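Local coordinates for protein putative tryptophan halogenase (Xanthomonas campestris pv. campestris, PDB 6Y1W) that probably acts as a flavin-dependent halogenase that uses FAD to halogenate an aromatic substrate, at residues S107-Q121 / R134-A146. Residues are numbered along the deposited sequence; the frame is centred on the assembly and turned at random.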
ATOM      1  N   SER A 107     -13.616 -10.783  12.699  1.00 11.92           N
ATOM      2  CA  SER A 107     -13.525  -9.632  13.594  1.00 13.40           C
ATOM      3  C   SER A 107     -12.566  -8.609  13.021  1.00 14.53           C
ATOM      4  O   SER A 107     -11.800  -8.886  12.095  1.00 14.20           O
ATOM      5  CB  SER A 107     -13.055 -10.055  14.996  1.00 14.83           C
ATOM      6  OG  SER A 107     -11.674 -10.396  14.991  1.00 15.88           O
ATOM      7  N   PHE A 108     -12.598  -7.413  13.607  1.00 13.45           N
ATOM      8  CA  PHE A 108     -11.523  -6.458  13.404  1.00 13.79           C
ATOM      9  C   PHE A 108     -10.295  -6.905  14.185  1.00 15.82           C
ATOM     10  O   PHE A 108     -10.276  -7.969  14.815  1.00 17.73           O
ATOM     11  CB  PHE A 108     -11.975  -5.056  13.824  1.00 14.63           C
ATOM     12  CG  PHE A 108     -13.248  -4.606  13.150  1.00 14.51           C
ATOM     13  CD1 PHE A 108     -13.423  -4.788  11.779  1.00 14.90           C
ATOM     14  CD2 PHE A 108     -14.266  -4.012  13.892  1.00 13.33           C
ATOM     15  CE1 PHE A 108     -14.607  -4.370  11.156  1.00 14.57           C
ATOM     16  CE2 PHE A 108     -15.454  -3.613  13.280  1.00 15.69           C
ATOM     17  CZ  PHE A 108     -15.621  -3.771  11.927  1.00 14.37           C
ATOM     18  N   GLY A 109      -9.231  -6.121  14.124  1.00 18.04           N
ATOM     19  CA  GLY A 109      -8.041  -6.462  14.893  1.00 18.10           C
ATOM     20  C   GLY A 109      -7.117  -7.439  14.176  1.00 18.35           C
ATOM     21  O   GLY A 109      -7.123  -7.556  12.958  1.00 19.65           O
ATOM     22  N   HIS A 110      -6.292  -8.130  14.964  1.00 18.11           N
ATOM     23  CA  HIS A 110      -5.295  -9.035  14.412  1.00 16.84           C
ATOM     24  C   HIS A 110      -5.266 -10.252  15.314  1.00 16.83           C
ATOM     25  O   HIS A 110      -5.427 -10.135  16.529  1.00 28.38           O
ATOM     26  CB  HIS A 110      -3.896  -8.404  14.346  1.00 23.41           C
ATOM     27  CG  HIS A 110      -2.925  -9.171  13.490  1.00 37.58           C
ATOM     28  ND1 HIS A 110      -2.951  -9.132  12.106  1.00 38.72           N
ATOM     29  CD2 HIS A 110      -1.916 -10.016  13.823  1.00 44.20           C
ATOM     30  CE1 HIS A 110      -1.999  -9.914  11.625  1.00 34.98           C
ATOM     31  NE2 HIS A 110      -1.355 -10.462  12.647  1.00 44.36           N
ATOM     32  N   THR A 111      -5.101 -11.406  14.728  1.00 17.46           N
ATOM     33  CA  THR A 111      -5.086 -12.625  15.536  1.00 14.46           C
ATOM     34  C   THR A 111      -3.643 -12.950  15.867  1.00 17.89           C
ATOM     35  O   THR A 111      -2.821 -13.081  14.959  1.00 18.73           O
ATOM     36  CB  THR A 111      -5.733 -13.770  14.772  1.00 15.21           C
ATOM     37  OG1 THR A 111      -7.054 -13.362  14.417  1.00 18.76           O
ATOM     38  CG2 THR A 111      -5.820 -15.052  15.699  1.00 15.49           C
ATOM     39  N   GLY A 112      -3.335 -13.082  17.161  1.00 15.35           N
ATOM     40  CA  GLY A 112      -2.006 -13.542  17.563  1.00 19.20           C
ATOM     41  C   GLY A 112      -0.930 -12.501  17.308  1.00 21.24           C
ATOM     42  O   GLY A 112      -1.180 -11.293  17.256  1.00 21.38           O
ATOM     43  N   THR A 113       0.290 -12.987  17.139  1.00 18.71           N
ATOM     44  CA  THR A 113       1.481 -12.170  16.966  1.00 20.26           C
ATOM     45  C   THR A 113       2.269 -12.690  15.778  1.00 21.32           C
ATOM     46  O   THR A 113       2.478 -13.898  15.662  1.00 18.21           O
ATOM     47  CB  THR A 113       2.368 -12.213  18.201  1.00 28.32           C
ATOM     48  OG1 THR A 113       1.616 -11.723  19.311  1.00 27.18           O
ATOM     49  CG2 THR A 113       3.604 -11.324  17.994  1.00 28.32           C
ATOM     50  N   ASP A 114       2.693 -11.784  14.900  1.00 16.64           N
ATOM     51  CA  ASP A 114       3.437 -12.179  13.710  1.00 17.02           C
ATOM     52  C   ASP A 114       4.932 -12.203  13.980  1.00 20.41           C
ATOM     53  O   ASP A 114       5.446 -11.566  14.900  1.00 23.35           O
ATOM     54  CB  ASP A 114       3.193 -11.205  12.551  1.00 18.71           C
ATOM     55  CG  ASP A 114       1.739 -11.111  12.122  1.00 27.61           C
ATOM     56  OD1 ASP A 114       0.918 -12.028  12.371  1.00 19.58           O
ATOM     57  OD2 ASP A 114       1.418 -10.104  11.474  1.00 29.86           O
ATOM     58  N   HIS A 115       5.638 -12.946  13.140  1.00 17.40           N
ATOM     59  CA  HIS A 115       7.078 -12.803  13.023  1.00 21.67           C
ATOM     60  C   HIS A 115       7.348 -12.013  11.752  1.00 17.88           C
ATOM     61  O   HIS A 115       6.531 -12.020  10.826  1.00 18.80           O
ATOM     62  CB  HIS A 115       7.783 -14.164  12.961  1.00 17.98           C
ATOM     63  CG  HIS A 115       9.278 -14.062  13.057  1.00 19.44           C
ATOM     64  ND1 HIS A 115      10.101 -14.144  11.951  1.00 18.34           N
ATOM     65  CD2 HIS A 115      10.096 -13.828  14.115  1.00 25.51           C
ATOM     66  CE1 HIS A 115      11.361 -13.994  12.325  1.00 18.70           C
ATOM     67  NE2 HIS A 115      11.389 -13.789  13.630  1.00 25.66           N
ATOM     68  N   TRP A 116       8.510 -11.343  11.690  1.00 18.24           N
ATOM     69  CA  TRP A 116       8.766 -10.564  10.468  1.00 15.83           C
ATOM     70  C   TRP A 116       8.785 -11.429   9.222  1.00 21.94           C
ATOM     71  O   TRP A 116       8.464 -10.940   8.131  1.00 20.69           O
ATOM     72  CB  TRP A 116      10.065  -9.752  10.577  1.00 22.30           C
ATOM     73  CG  TRP A 116      11.385 -10.501  10.619  1.00 21.56           C
ATOM     74  CD1 TRP A 116      12.166 -10.687  11.716  1.00 25.06           C
ATOM     75  CD2 TRP A 116      12.119 -11.069   9.510  1.00 21.88           C
ATOM     76  NE1 TRP A 116      13.317 -11.360  11.378  1.00 29.78           N
ATOM     77  CE2 TRP A 116      13.304 -11.617  10.037  1.00 24.31           C
ATOM     78  CE3 TRP A 116      11.878 -11.183   8.134  1.00 26.21           C
ATOM     79  CZ2 TRP A 116      14.245 -12.260   9.250  1.00 25.05           C
ATOM     80  CZ3 TRP A 116      12.822 -11.848   7.351  1.00 26.94           C
ATOM     81  CH2 TRP A 116      13.986 -12.358   7.917  1.00 22.11           C
ATOM     82  N   SER A 117       9.138 -12.712   9.358  1.00 19.35           N
ATOM     83  CA  SER A 117       9.175 -13.614   8.215  1.00 19.88           C
ATOM     84  C   SER A 117       7.853 -14.328   7.961  1.00 18.55           C
ATOM     85  O   SER A 117       7.700 -14.926   6.893  1.00 19.80           O
ATOM     86  CB  SER A 117      10.272 -14.661   8.408  1.00 17.82           C
ATOM     87  OG  SER A 117       9.905 -15.610   9.418  1.00 19.39           O
ATOM     88  N   ALA A 118       6.897 -14.302   8.907  1.00 18.76           N
ATOM     89  CA  ALA A 118       5.714 -15.153   8.754  1.00 16.83           C
ATOM     90  C   ALA A 118       4.590 -14.703   9.674  1.00 14.14           C
ATOM     91  O   ALA A 118       4.823 -14.491  10.873  1.00 18.98           O
ATOM     92  CB  ALA A 118       6.053 -16.612   9.092  1.00 16.65           C
ATOM     93  N   GLY A 119       3.384 -14.617   9.124  1.00 19.04           N
ATOM     94  CA  GLY A 119       2.258 -14.202   9.939  1.00 16.62           C
ATOM     95  C   GLY A 119       1.896 -15.257  10.974  1.00 18.63           C
ATOM     96  O   GLY A 119       2.265 -16.431  10.867  1.00 16.26           O
ATOM     97  N   PHE A 120       1.131 -14.809  11.987  1.00 16.62           N
ATOM     98  CA  PHE A 120       0.771 -15.680  13.117  1.00 17.03           C
ATOM     99  C   PHE A 120       0.166 -17.008  12.674  1.00 18.82           C
ATOM    100  O   PHE A 120       0.354 -18.041  13.333  1.00 18.73           O
ATOM    101  CB  PHE A 120      -0.249 -14.969  14.025  1.00 14.79           C
ATOM    102  CG  PHE A 120      -0.798 -15.879  15.121  1.00 14.51           C
ATOM    103  CD1 PHE A 120       0.051 -16.276  16.127  1.00 14.82           C
ATOM    104  CD2 PHE A 120      -2.141 -16.274  15.132  1.00 16.04           C
ATOM    105  CE1 PHE A 120      -0.421 -17.108  17.173  1.00 16.33           C
ATOM    106  CE2 PHE A 120      -2.622 -17.125  16.157  1.00 16.30           C
ATOM    107  CZ  PHE A 120      -1.730 -17.549  17.173  1.00 15.72           C
ATOM    108  N   GLN A 121      -0.617 -16.996  11.598  1.00 14.53           N
ATOM    109  CA  GLN A 121      -1.335 -18.198  11.205  1.00 15.19           C
ATOM    110  C   GLN A 121      -0.399 -19.356  10.902  1.00 17.08           C
ATOM    111  O   GLN A 121      -0.832 -20.508  11.001  1.00 17.20           O
ATOM    112  CB  GLN A 121      -2.273 -17.933  10.025  1.00 17.85           C
ATOM    113  CG  GLN A 121      -1.613 -17.828   8.643  1.00 17.48           C
ATOM    114  CD  GLN A 121      -1.021 -16.455   8.344  1.00 16.54           C
ATOM    115  OE1 GLN A 121      -0.771 -15.646   9.245  1.00 15.85           O
ATOM    116  NE2 GLN A 121      -0.686 -16.230   7.058  1.00 15.16           N
ATOM    117  N   ARG A 134      -5.610 -24.022  20.196  1.00 21.39           N
ATOM    118  CA  ARG A 134      -7.028 -23.780  20.441  1.00 20.29           C
ATOM    119  C   ARG A 134      -7.662 -23.194  19.188  1.00 19.94           C
ATOM    120  O   ARG A 134      -6.991 -22.985  18.181  1.00 20.29           O
ATOM    121  CB  ARG A 134      -7.200 -22.872  21.643  1.00 22.76           C
ATOM    122  CG  ARG A 134      -6.525 -23.497  22.852  1.00 28.10           C
ATOM    123  CD  ARG A 134      -6.714 -22.689  24.048  1.00 34.64           C
ATOM    124  NE  ARG A 134      -8.090 -22.223  24.143  1.00 36.28           N
ATOM    125  CZ  ARG A 134      -8.858 -22.420  25.207  1.00 57.10           C
ATOM    126  NH1 ARG A 134      -8.370 -23.077  26.259  1.00 41.69           N
ATOM    127  NH2 ARG A 134     -10.102 -21.966  25.219  1.00 33.99           N
ATOM    128  N   ASP A 135      -8.981 -22.988  19.211  1.00 19.08           N
ATOM    129  CA  ASP A 135      -9.634 -22.327  18.082  1.00 18.15           C
ATOM    130  C   ASP A 135      -8.885 -21.043  17.722  1.00 17.92           C
ATOM    131  O   ASP A 135      -8.467 -20.286  18.598  1.00 17.92           O
ATOM    132  CB  ASP A 135     -11.090 -21.987  18.417  1.00 18.75           C
ATOM    133  CG  ASP A 135     -11.871 -21.491  17.191  1.00 31.40           C
ATOM    134  OD1 ASP A 135     -12.357 -22.343  16.422  1.00 37.57           O
ATOM    135  OD2 ASP A 135     -11.983 -20.262  16.978  1.00 31.58           O
ATOM    136  N   PHE A 136      -8.735 -20.797  16.414  1.00 18.36           N
ATOM    137  CA  PHE A 136      -8.054 -19.599  15.936  1.00 18.81           C
ATOM    138  C   PHE A 136      -8.607 -18.335  16.580  1.00 16.64           C
ATOM    139  O   PHE A 136      -7.854 -17.401  16.867  1.00 17.75           O
ATOM    140  CB  PHE A 136      -8.198 -19.505  14.408  1.00 18.28           C
ATOM    141  CG  PHE A 136      -7.265 -18.504  13.761  1.00 17.93           C
ATOM    142  CD1 PHE A 136      -5.900 -18.662  13.860  1.00 16.97           C
ATOM    143  CD2 PHE A 136      -7.764 -17.433  13.014  1.00 19.78           C
ATOM    144  CE1 PHE A 136      -5.019 -17.771  13.261  1.00 18.58           C
ATOM    145  CE2 PHE A 136      -6.897 -16.527  12.413  1.00 19.35           C
ATOM    146  CZ  PHE A 136      -5.525 -16.683  12.537  1.00 19.97           C
ATOM    147  N   GLY A 137      -9.927 -18.292  16.823  1.00 19.04           N
ATOM    148  CA  GLY A 137     -10.526 -17.077  17.380  1.00 18.56           C
ATOM    149  C   GLY A 137     -10.083 -16.758  18.797  1.00 16.59           C
ATOM    150  O   GLY A 137     -10.135 -15.595  19.207  1.00 18.47           O
ATOM    151  N   ASP A 138      -9.618 -17.765  19.557  1.00 16.78           N
ATOM    152  CA  ASP A 138      -9.176 -17.537  20.929  1.00 15.43           C
ATOM    153  C   ASP A 138      -7.970 -16.618  21.035  1.00 16.84           C
ATOM    154  O   ASP A 138      -7.654 -16.163  22.139  1.00 18.04           O
ATOM    155  CB  ASP A 138      -8.797 -18.861  21.625  1.00 15.73           C
ATOM    156  CG  ASP A 138     -10.026 -19.704  21.967  1.00 24.27           C
ATOM    157  OD1 ASP A 138     -11.145 -19.262  21.663  1.00 23.84           O
ATOM    158  OD2 ASP A 138      -9.892 -20.829  22.505  1.00 22.81           O
ATOM    159  N   TYR A 139      -7.298 -16.321  19.930  1.00 17.74           N
ATOM    160  CA  TYR A 139      -6.089 -15.512  19.950  1.00 15.34           C
ATOM    161  C   TYR A 139      -6.320 -14.078  19.472  1.00 15.19           C
ATOM    162  O   TYR A 139      -5.353 -13.371  19.215  1.00 15.91           O
ATOM    163  CB  TYR A 139      -4.997 -16.216  19.120  1.00 18.20           C
ATOM    164  CG  TYR A 139      -4.796 -17.642  19.615  1.00 14.57           C
ATOM    165  CD1 TYR A 139      -4.012 -17.889  20.753  1.00 15.43           C
ATOM    166  CD2 TYR A 139      -5.372 -18.724  18.950  1.00 14.63           C
ATOM    167  CE1 TYR A 139      -3.849 -19.197  21.223  1.00 17.84           C
ATOM    168  CE2 TYR A 139      -5.204 -20.039  19.434  1.00 16.67           C
ATOM    169  CZ  TYR A 139      -4.426 -20.247  20.559  1.00 21.76           C
ATOM    170  OH  TYR A 139      -4.257 -21.523  21.076  1.00 18.99           O
ATOM    171  N   CYS A 140      -7.578 -13.635  19.392  1.00 14.77           N
ATOM    172  CA  CYS A 140      -7.939 -12.307  18.889  1.00 14.62           C
ATOM    173  C   CYS A 140      -8.875 -11.616  19.882  1.00 14.52           C
ATOM    174  O   CYS A 140      -9.988 -12.105  20.128  1.00 15.29           O
ATOM    175  CB  CYS A 140      -8.640 -12.427  17.537  1.00 15.16           C
ATOM    176  SG  CYS A 140      -9.121 -10.821  16.887  1.00 17.36           S
ATOM    177  N   LEU A 141      -8.437 -10.479  20.429  1.00 14.59           N
ATOM    178  CA  LEU A 141      -9.229  -9.790  21.459  1.00 14.57           C
ATOM    179  C   LEU A 141     -10.592  -9.350  20.925  1.00 15.24           C
ATOM    180  O   LEU A 141     -11.628  -9.547  21.576  1.00 17.44           O
ATOM    181  CB  LEU A 141      -8.459  -8.570  21.978  1.00 15.83           C
ATOM    182  CG  LEU A 141      -9.231  -7.659  22.947  1.00 17.75           C
ATOM    183  CD1 LEU A 141      -9.603  -8.412  24.232  1.00 21.17           C
ATOM    184  CD2 LEU A 141      -8.464  -6.340  23.225  1.00 25.93           C
ATOM    185  N   GLU A 142     -10.615  -8.709  19.756  1.00 15.94           N
ATOM    186  CA  GLU A 142     -11.901  -8.213  19.265  1.00 14.92           C
ATOM    187  C   GLU A 142     -12.888  -9.345  19.076  1.00 16.08           C
ATOM    188  O   GLU A 142     -14.092  -9.196  19.340  1.00 14.94           O
ATOM    189  CB  GLU A 142     -11.709  -7.448  17.949  1.00 12.08           C
ATOM    190  CG  GLU A 142     -11.107  -6.066  18.152  1.00 16.06           C
ATOM    191  CD  GLU A 142      -9.571  -6.059  18.252  1.00 19.76           C
ATOM    192  OE1 GLU A 142      -8.907  -7.122  18.340  1.00 16.57           O
ATOM    193  OE2 GLU A 142      -9.005  -4.945  18.196  1.00 17.58           O
ATOM    194  N   LEU A 143     -12.400 -10.493  18.607  1.00 13.60           N
ATOM    195  CA  LEU A 143     -13.260 -11.654  18.430  1.00 14.51           C
ATOM    196  C   LEU A 143     -13.817 -12.113  19.774  1.00 15.77           C
ATOM    197  O   LEU A 143     -15.023 -12.379  19.899  1.00 14.00           O
ATOM    198  CB  LEU A 143     -12.492 -12.801  17.748  1.00 13.13           C
ATOM    199  CG  LEU A 143     -13.372 -13.989  17.313  1.00 13.31           C
ATOM    200  CD1 LEU A 143     -12.814 -14.606  15.990  1.00 16.07           C
ATOM    201  CD2 LEU A 143     -13.433 -15.059  18.413  1.00 14.15           C
ATOM    202  N   ARG A 144     -12.956 -12.186  20.793  1.00 14.64           N
ATOM    203  CA  ARG A 144     -13.448 -12.575  22.107  1.00 14.20           C
ATOM    204  C   ARG A 144     -14.445 -11.547  22.650  1.00 16.88           C
ATOM    205  O   ARG A 144     -15.401 -11.913  23.343  1.00 17.65           O
ATOM    206  CB  ARG A 144     -12.279 -12.752  23.067  1.00 17.42           C
ATOM    207  CG  ARG A 144     -11.435 -14.002  22.759  1.00 16.58           C
ATOM    208  CD  ARG A 144     -12.173 -15.285  23.120  1.00 17.92           C
ATOM    209  NE  ARG A 144     -12.348 -15.308  24.587  1.00 19.27           N
ATOM    210  CZ  ARG A 144     -13.491 -15.542  25.231  1.00 20.44           C
ATOM    211  NH1 ARG A 144     -14.612 -15.810  24.573  1.00 17.36           N
ATOM    212  NH2 ARG A 144     -13.511 -15.526  26.577  1.00 20.18           N
ATOM    213  N   ALA A 145     -14.251 -10.259  22.330  1.00 14.82           N
ATOM    214  CA  ALA A 145     -15.223  -9.256  22.762  1.00 16.50           C
ATOM    215  C   ALA A 145     -16.564  -9.444  22.059  1.00 16.39           C
ATOM    216  O   ALA A 145     -17.628  -9.118  22.616  1.00 15.38           O
ATOM    217  CB  ALA A 145     -14.672  -7.853  22.506  1.00 13.78           C
ATOM    218  N   ALA A 146     -16.538  -9.964  20.834  1.00 14.32           N
ATOM    219  CA  ALA A 146     -17.788 -10.317  20.171  1.00 15.68           C
ATOM    220  C   ALA A 146     -18.463 -11.465  20.895  1.00 17.77           C
ATOM    221  O   ALA A 146     -19.673 -11.437  21.110  1.00 17.07           O
ATOM    222  CB  ALA A 146     -17.528 -10.688  18.697  1.00 14.12           C
TER
HETATM  223  O   HOH W   1      -5.791  -9.427  19.842  1.00 21.86           O
HETATM  224  O   HOH W   2      -6.413  -7.576  17.755  1.00 23.34           O
HETATM  225  O   HOH W   3      -9.289 -15.086  14.962  1.00 24.50           O
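T111 OG1 is gripped by three groups, a water, N443 and Q447, while its residue packs on F136. The water gives it a hydrogen bond of 2.9 Å between the water oxygen and OG1; N443 and Q447 belong to helix 442-451. The same water makes a weak bond to F136 O. OG1 lies beside the backbone N (chi1 -57°), which puts CG2 anti to that N and over the centre of one F136 ring face, a CH-pi contact of 3.6 Å from CG2 to the ring centroid. W124 meets the F136 ring edge-to-face. F120 CD2 lies 3.7 Å from F136 CE1, and F120 CZ lies over one face of the Y139 ring. The one direct backbone bond runs from G112 N to Y139 O, 2.9 Å. Farther along, a water accepts from H110 N and donates to E142 OE1, 2.6 Å from the water oxygen to OE1, while E142 OE2 accepts from N160 N. E142 OE1 comes within 3.6 Å of G109 CA, which has no side chain to block it. C140 is the N-cap of helix 141-148. The contact thus joins the loop between strand 102-107 and helix 120-129 to the N-terminal end of helix 141-148, within the tryptophan halogenase fold.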